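Local structure of nucleoporin nup120 (Schizosaccharomyces pombe, 4GQ2) at residues A[680-685]-A[773-778]; A[561-566]-A[573-578]. The protein serves as a structural component of the nuclear pore complex, the assembly through which transport into and out of the nucleus passes. All coordinates share one frame; numbering follows the deposited sequence.

How the interactions relate
Counted from the N terminus, interaction 2 comes first. Residues 561-566 leave helix 557-561 and form the loop that leads into helix 571-585, and 573-578 on that helix meet them, so a short helix-loop-helix turn is closed. Interaction 1 opens later. Its segment 680-685 lies on the long helix 672-703, and 773-778 on helix 770-777 returns to it after 87 intervening residues, about half of them helical. The two contacts are in series, neither nested nor crossed. The centres of interactions 1 and 2 lie about 30 Å apart, and their nearest atoms about 12 Å apart. Helix 672-703 borders both: its Leu699 touches Ile577 and its Phe696 touches Leu578 of segment 573-578.

Interaction 1. Residues A[680-685]-A[773-778]; sequences RVLDSI and FFSALN
Leu682 of helix 672-703 reaches Phe774 and Ser775 of helix 770-777 through a single methyl group, CD1. The apolar contact is with the phenyl ring. Leu682 CD1 comes to the ring edge, near the ring plane, and lies 4.2 Å from Phe774 CD2. The two side chains cross at about a right angle. Phe774 has CG anti to its backbone N (chi1 175°), which turns the ring toward helix 672-703, its CD2 edge facing the leucine methyl.

A second touch is mixed in kind. Leu682 CD1 lies 3.7 Å from Ser775 OG, a van der Waals contact. The hydroxyl is hydrogen-bonded to Leu771 O one turn back in its own helix, so this buried polar atom has a partner.

The hydrogen bonding stays within one segment. Asn778 ND2 donates to Phe774 O at 3.0 Å, with an N-H...O angle of 152°. The donor sits above the carbonyl plane. The same nitrogen lies over one face of the Phe774 ring, 3.2 Å above it and offset toward the rim. The amide is thus folded back over the last turn of helix 770-777.

Segment 680-685 belongs to the Nup120 helical domain, and the contact packs its long helix 672-703 against the short helix 770-777. Helix 790-803 adds Ser798 and Leu799 against Leu682. Helix 812-822 places Leu812 against Phe774, while Val678 and Ala679 of helix 672-703 pack on Ser775.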
loop_
_atom_site.group_PDB
_atom_site.type_symbol
_atom_site.label_atom_id
_atom_site.label_comp_id
_atom_site.label_asym_id
_atom_site.label_seq_id
_atom_site.Cartn_x
_atom_site.Cartn_y
_atom_site.Cartn_z
ATOM N N ARG A 680 0.627 0.036 -10.546
ATOM C CA ARG A 680 1.173 1.393 -10.540
ATOM C C ARG A 680 0.329 2.339 -11.384
ATOM O O ARG A 680 0.021 3.454 -10.953
ATOM C CB ARG A 680 2.650 1.395 -10.965
ATOM C CG ARG A 680 3.552 0.807 -9.882
ATOM C CD ARG A 680 5.011 0.638 -10.294
ATOM N NE ARG A 680 5.788 0.115 -9.171
ATOM C CZ ARG A 680 6.416 0.860 -8.263
ATOM N NH1 ARG A 680 6.416 2.186 -8.353
ATOM N NH2 ARG A 680 7.071 0.267 -7.269
ATOM N N VAL A 681 -0.073 1.883 -12.570
ATOM C CA VAL A 681 -0.946 2.687 -13.428
ATOM C C VAL A 681 -2.318 2.908 -12.770
ATOM O O VAL A 681 -2.815 4.037 -12.757
ATOM C CB VAL A 681 -1.102 2.073 -14.839
ATOM C CG1 VAL A 681 -2.180 2.796 -15.631
ATOM C CG2 VAL A 681 0.221 2.112 -15.584
ATOM N N LEU A 682 -2.911 1.842 -12.215
ATOM C CA LEU A 682 -4.179 1.963 -11.479
ATOM C C LEU A 682 -4.100 2.988 -10.344
ATOM O O LEU A 682 -4.953 3.874 -10.244
ATOM C CB LEU A 682 -4.652 0.607 -10.933
ATOM C CG LEU A 682 -5.205 -0.357 -11.988
ATOM C CD1 LEU A 682 -5.571 -1.693 -11.364
ATOM C CD2 LEU A 682 -6.390 0.249 -12.738
ATOM N N ASP A 683 -3.075 2.868 -9.501
ATOM C CA ASP A 683 -2.888 3.786 -8.381
ATOM C C ASP A 683 -2.907 5.225 -8.899
ATOM O O ASP A 683 -3.576 6.101 -8.343
ATOM C CB ASP A 683 -1.558 3.480 -7.677
ATOM C CG ASP A 683 -1.249 4.450 -6.555
ATOM O OD1 ASP A 683 -1.784 4.270 -5.447
ATOM O OD2 ASP A 683 -0.465 5.395 -6.778
ATOM N N SER A 684 -2.178 5.446 -9.989
ATOM C CA SER A 684 -2.054 6.763 -10.594
ATOM C C SER A 684 -3.383 7.252 -11.203
ATOM O O SER A 684 -3.745 8.412 -11.061
ATOM C CB SER A 684 -0.924 6.740 -11.626
ATOM O OG SER A 684 -0.889 7.946 -12.347
ATOM N N ILE A 685 -4.110 6.360 -11.868
ATOM C CA ILE A 685 -5.425 6.696 -12.422
ATOM C C ILE A 685 -6.462 6.935 -11.316
ATOM O O ILE A 685 -7.208 7.920 -11.354
ATOM C CB ILE A 685 -5.936 5.616 -13.412
ATOM C CG1 ILE A 685 -4.957 5.414 -14.576
ATOM C CG2 ILE A 685 -7.315 5.978 -13.948
ATOM C CD1 ILE A 685 -4.405 6.695 -15.151
ATOM N N PHE A 773 -2.711 -7.891 -6.320
ATOM C CA PHE A 773 -3.625 -9.034 -6.222
ATOM C C PHE A 773 -4.916 -8.741 -7.007
ATOM O O PHE A 773 -5.350 -9.555 -7.826
ATOM C CB PHE A 773 -3.918 -9.286 -4.743
ATOM C CG PHE A 773 -4.735 -10.514 -4.459
ATOM C CD1 PHE A 773 -6.119 -10.477 -4.528
ATOM C CD2 PHE A 773 -4.119 -11.690 -4.037
ATOM C CE1 PHE A 773 -6.877 -11.598 -4.223
ATOM C CE2 PHE A 773 -4.872 -12.816 -3.733
ATOM C CZ PHE A 773 -6.255 -12.770 -3.821
ATOM N N PHE A 774 -5.521 -7.578 -6.763
ATOM C CA PHE A 774 -6.669 -7.124 -7.554
ATOM C C PHE A 774 -6.343 -7.121 -9.049
ATOM O O PHE A 774 -7.152 -7.553 -9.873
ATOM C CB PHE A 774 -7.081 -5.716 -7.122
ATOM C CG PHE A 774 -8.188 -5.116 -7.951
ATOM C CD1 PHE A 774 -9.510 -5.539 -7.792
ATOM C CD2 PHE A 774 -7.915 -4.119 -8.875
ATOM C CE1 PHE A 774 -10.531 -4.968 -8.529
ATOM C CE2 PHE A 774 -8.937 -3.548 -9.629
ATOM C CZ PHE A 774 -10.249 -3.976 -9.457
ATOM N N SER A 775 -5.154 -6.626 -9.387
ATOM C CA SER A 775 -4.728 -6.530 -10.774
ATOM C C SER A 775 -4.717 -7.905 -11.419
ATOM O O SER A 775 -5.179 -8.077 -12.544
ATOM C CB SER A 775 -3.348 -5.874 -10.861
ATOM O OG SER A 775 -3.418 -4.516 -10.458
ATOM N N ALA A 776 -4.221 -8.891 -10.681
ATOM C CA ALA A 776 -4.140 -10.258 -11.179
ATOM C C ALA A 776 -5.522 -10.865 -11.442
ATOM O O ALA A 776 -5.695 -11.588 -12.421
ATOM C CB ALA A 776 -3.327 -11.122 -10.236
ATOM N N LEU A 777 -6.506 -10.546 -10.599
ATOM C CA LEU A 777 -7.874 -11.062 -10.773
ATOM C C LEU A 777 -8.568 -10.517 -12.021
ATOM O O LEU A 777 -9.516 -11.120 -12.524
ATOM C CB LEU A 777 -8.746 -10.758 -9.551
ATOM C CG LEU A 777 -8.397 -11.450 -8.233
ATOM C CD1 LEU A 777 -9.139 -10.798 -7.074
ATOM C CD2 LEU A 777 -8.702 -12.939 -8.319
ATOM N N ASN A 778 -8.103 -9.370 -12.507
ATOM C CA ASN A 778 -8.708 -8.731 -13.666
ATOM C C ASN A 778 -7.857 -8.898 -14.916
ATOM O O ASN A 778 -8.055 -8.193 -15.908
ATOM C CB ASN A 778 -8.947 -7.252 -13.379
ATOM C CG ASN A 778 -10.078 -7.032 -12.404
ATOM O OD1 ASN A 778 -11.243 -7.064 -12.781
ATOM N ND2 ASN A 778 -9.738 -6.808 -11.138
#

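Interaction 2. Residues A[561-566]-A[573-578]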
loop_
_atom_site.group_PDB
_atom_site.type_symbol
_atom_site.label_atom_id
_atom_site.label_comp_id
_atom_site.label_asym_id
_atom_site.label_seq_id
_atom_site.Cartn_x
_atom_site.Cartn_y
_atom_site.Cartn_z
ATOM N N ILE A 561 -10.629 22.838 -23.968
ATOM C CA ILE A 561 -11.631 23.313 -24.929
ATOM C C ILE A 561 -11.175 23.115 -26.382
ATOM O O ILE A 561 -11.966 22.711 -27.238
ATOM C CB ILE A 561 -11.994 24.803 -24.677
ATOM C CG1 ILE A 561 -12.631 25.002 -23.288
ATOM C CG2 ILE A 561 -12.881 25.363 -25.789
ATOM C CD1 ILE A 561 -13.919 24.243 -23.037
ATOM N N SER A 562 -9.894 23.376 -26.640
ATOM C CA SER A 562 -9.337 23.328 -27.996
ATOM C C SER A 562 -9.299 21.931 -28.638
ATOM O O SER A 562 -8.766 21.771 -29.738
ATOM C CB SER A 562 -7.949 23.979 -28.031
ATOM O OG SER A 562 -7.035 23.274 -27.210
ATOM N N SER A 563 -9.859 20.932 -27.956
ATOM C CA SER A 563 -10.096 19.621 -28.561
ATOM C C SER A 563 -11.304 19.728 -29.495
ATOM O O SER A 563 -12.426 19.997 -29.057
ATOM C CB SER A 563 -10.301 18.535 -27.497
ATOM O OG SER A 563 -11.500 18.734 -26.768
ATOM N N LEU A 564 -11.039 19.507 -30.780
ATOM C CA LEU A 564 -11.943 19.837 -31.893
ATOM C C LEU A 564 -13.366 19.257 -31.803
ATOM O O LEU A 564 -13.566 18.191 -31.223
ATOM C CB LEU A 564 -11.294 19.418 -33.222
ATOM C CG LEU A 564 -9.849 19.852 -33.498
ATOM C CD1 LEU A 564 -8.863 18.748 -33.132
ATOM C CD2 LEU A 564 -9.689 20.247 -34.956
ATOM N N GLU A 565 -14.358 19.960 -32.355
ATOM C CA GLU A 565 -14.207 21.312 -32.910
ATOM C C GLU A 565 -14.880 22.389 -32.044
ATOM O O GLU A 565 -14.372 23.505 -31.965
ATOM C CB GLU A 565 -14.737 21.404 -34.351
ATOM C CG GLU A 565 -14.037 20.509 -35.365
ATOM C CD GLU A 565 -14.778 19.210 -35.615
ATOM O OE1 GLU A 565 -15.990 19.264 -35.917
ATOM O OE2 GLU A 565 -14.149 18.135 -35.523
ATOM N N THR A 566 -16.011 22.081 -31.398
ATOM C CA THR A 566 -16.659 20.759 -31.440
ATOM C C THR A 566 -17.853 20.608 -32.406
ATOM O O THR A 566 -18.033 19.524 -32.963
ATOM C CB THR A 566 -17.037 20.228 -30.032
ATOM O OG1 THR A 566 -17.983 21.109 -29.417
ATOM C CG2 THR A 566 -15.801 20.109 -29.143
ATOM N N GLU A 573 -19.813 23.148 -22.379
ATOM C CA GLU A 573 -20.411 23.501 -21.097
ATOM C C GLU A 573 -20.103 22.501 -19.987
ATOM O O GLU A 573 -19.920 22.894 -18.836
ATOM C CB GLU A 573 -21.915 23.690 -21.241
ATOM C CG GLU A 573 -22.289 24.976 -21.953
ATOM C CD GLU A 573 -23.757 25.322 -21.817
ATOM O OE1 GLU A 573 -24.459 24.708 -20.979
ATOM O OE2 GLU A 573 -24.205 26.223 -22.555
ATOM N N GLY A 574 -20.054 21.217 -20.340
ATOM C CA GLY A 574 -19.668 20.160 -19.406
ATOM C C GLY A 574 -18.248 20.353 -18.908
ATOM O O GLY A 574 -17.979 20.255 -17.703
ATOM N N TYR A 575 -17.342 20.635 -19.841
ATOM C CA TYR A 575 -15.954 20.958 -19.519
ATOM C C TYR A 575 -15.873 22.110 -18.521
ATOM O O TYR A 575 -15.146 22.030 -17.526
ATOM C CB TYR A 575 -15.190 21.319 -20.791
ATOM C CG TYR A 575 -14.666 20.137 -21.572
ATOM C CD1 TYR A 575 -15.304 18.898 -21.522
ATOM C CD2 TYR A 575 -13.540 20.265 -22.383
ATOM C CE1 TYR A 575 -14.829 17.819 -22.246
ATOM C CE2 TYR A 575 -13.055 19.188 -23.108
ATOM C CZ TYR A 575 -13.702 17.969 -23.035
ATOM O OH TYR A 575 -13.222 16.899 -23.753
ATOM N N GLN A 576 -16.636 23.169 -18.792
ATOM C CA GLN A 576 -16.671 24.349 -17.931
ATOM C C GLN A 576 -17.054 24.023 -16.490
ATOM O O GLN A 576 -16.434 24.539 -15.557
ATOM C CB GLN A 576 -17.605 25.406 -18.508
ATOM C CG GLN A 576 -17.091 26.009 -19.807
ATOM C CD GLN A 576 -18.042 27.017 -20.428
ATOM O OE1 GLN A 576 -19.256 26.994 -20.193
ATOM N NE2 GLN A 576 -17.489 27.913 -21.230
ATOM N N ILE A 577 -18.064 23.166 -16.320
ATOM C CA ILE A 577 -18.514 22.741 -14.994
ATOM C C ILE A 577 -17.460 21.866 -14.305
ATOM O O ILE A 577 -17.247 21.982 -13.090
ATOM C CB ILE A 577 -19.859 21.982 -15.042
ATOM C CG1 ILE A 577 -20.899 22.761 -15.855
ATOM C CG2 ILE A 577 -20.381 21.737 -13.628
ATOM C CD1 ILE A 577 -22.021 21.909 -16.417
ATOM N N LEU A 578 -16.801 20.997 -15.073
ATOM C CA LEU A 578 -15.716 20.181 -14.530
ATOM C C LEU A 578 -14.640 21.083 -13.915
ATOM O O LEU A 578 -14.190 20.840 -12.791
ATOM C CB LEU A 578 -15.127 19.238 -15.594
ATOM C CG LEU A 578 -13.913 18.326 -15.307
ATOM C CD1 LEU A 578 -12.601 19.076 -15.527
ATOM C CD2 LEU A 578 -13.939 17.664 -13.926
#
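Tyr575 lies against Ile561 and Ser563 in a helix-loop-helix turn, where helix 557-561 runs out into a loop and helix 571-585 comes back past it. The closer-packed part is apolar. Ile561 CD1 sits 3.9 Å from Tyr575 CB and 4.0 Å from Tyr575 CD2, at the root of the side chain. It meets the ring obliquely. The two side chains slide past each other in opposite directions. Ile561 has CG1 anti to its carbonyl carbon (chi1 -63°), and from there CD1 extends toward the helix.

Tyr575 has further partners outside the two segments. The rings of Phe552 and Tyr575 pack edge-to-face, and Tyr575 OH has a weak hydrogen bond with Arg656 NH2. An alanine here would keep CB beside Ile561 but lose the ring, which would probably open a gap next to Phe552 and Ile561 and leave Arg656 without its weak hydroxyl partner.

The other side is looser. No hydrogen bond joins the two segments. At Leu564 and Glu565, both exposed, the loop swings away from 573-578, and at Thr566 it comes back to touch Leu571. The chain is poorly ordered at Glu565 and Thr566. Thr566 OG1 bonds locally, to Asp568 N. Between the two segments the contact is made by Ile561, at the end of helix 557-561, and by Ser563 of the loop.

Ser563 marks the change from one part to the other. Its hydroxyl is hydrogen-bonded to Leu560 O in the preceding helix. Toward the tyrosine it makes van der Waals contact alone, with Ser563 OG 4.0 Å from Tyr575 CE2.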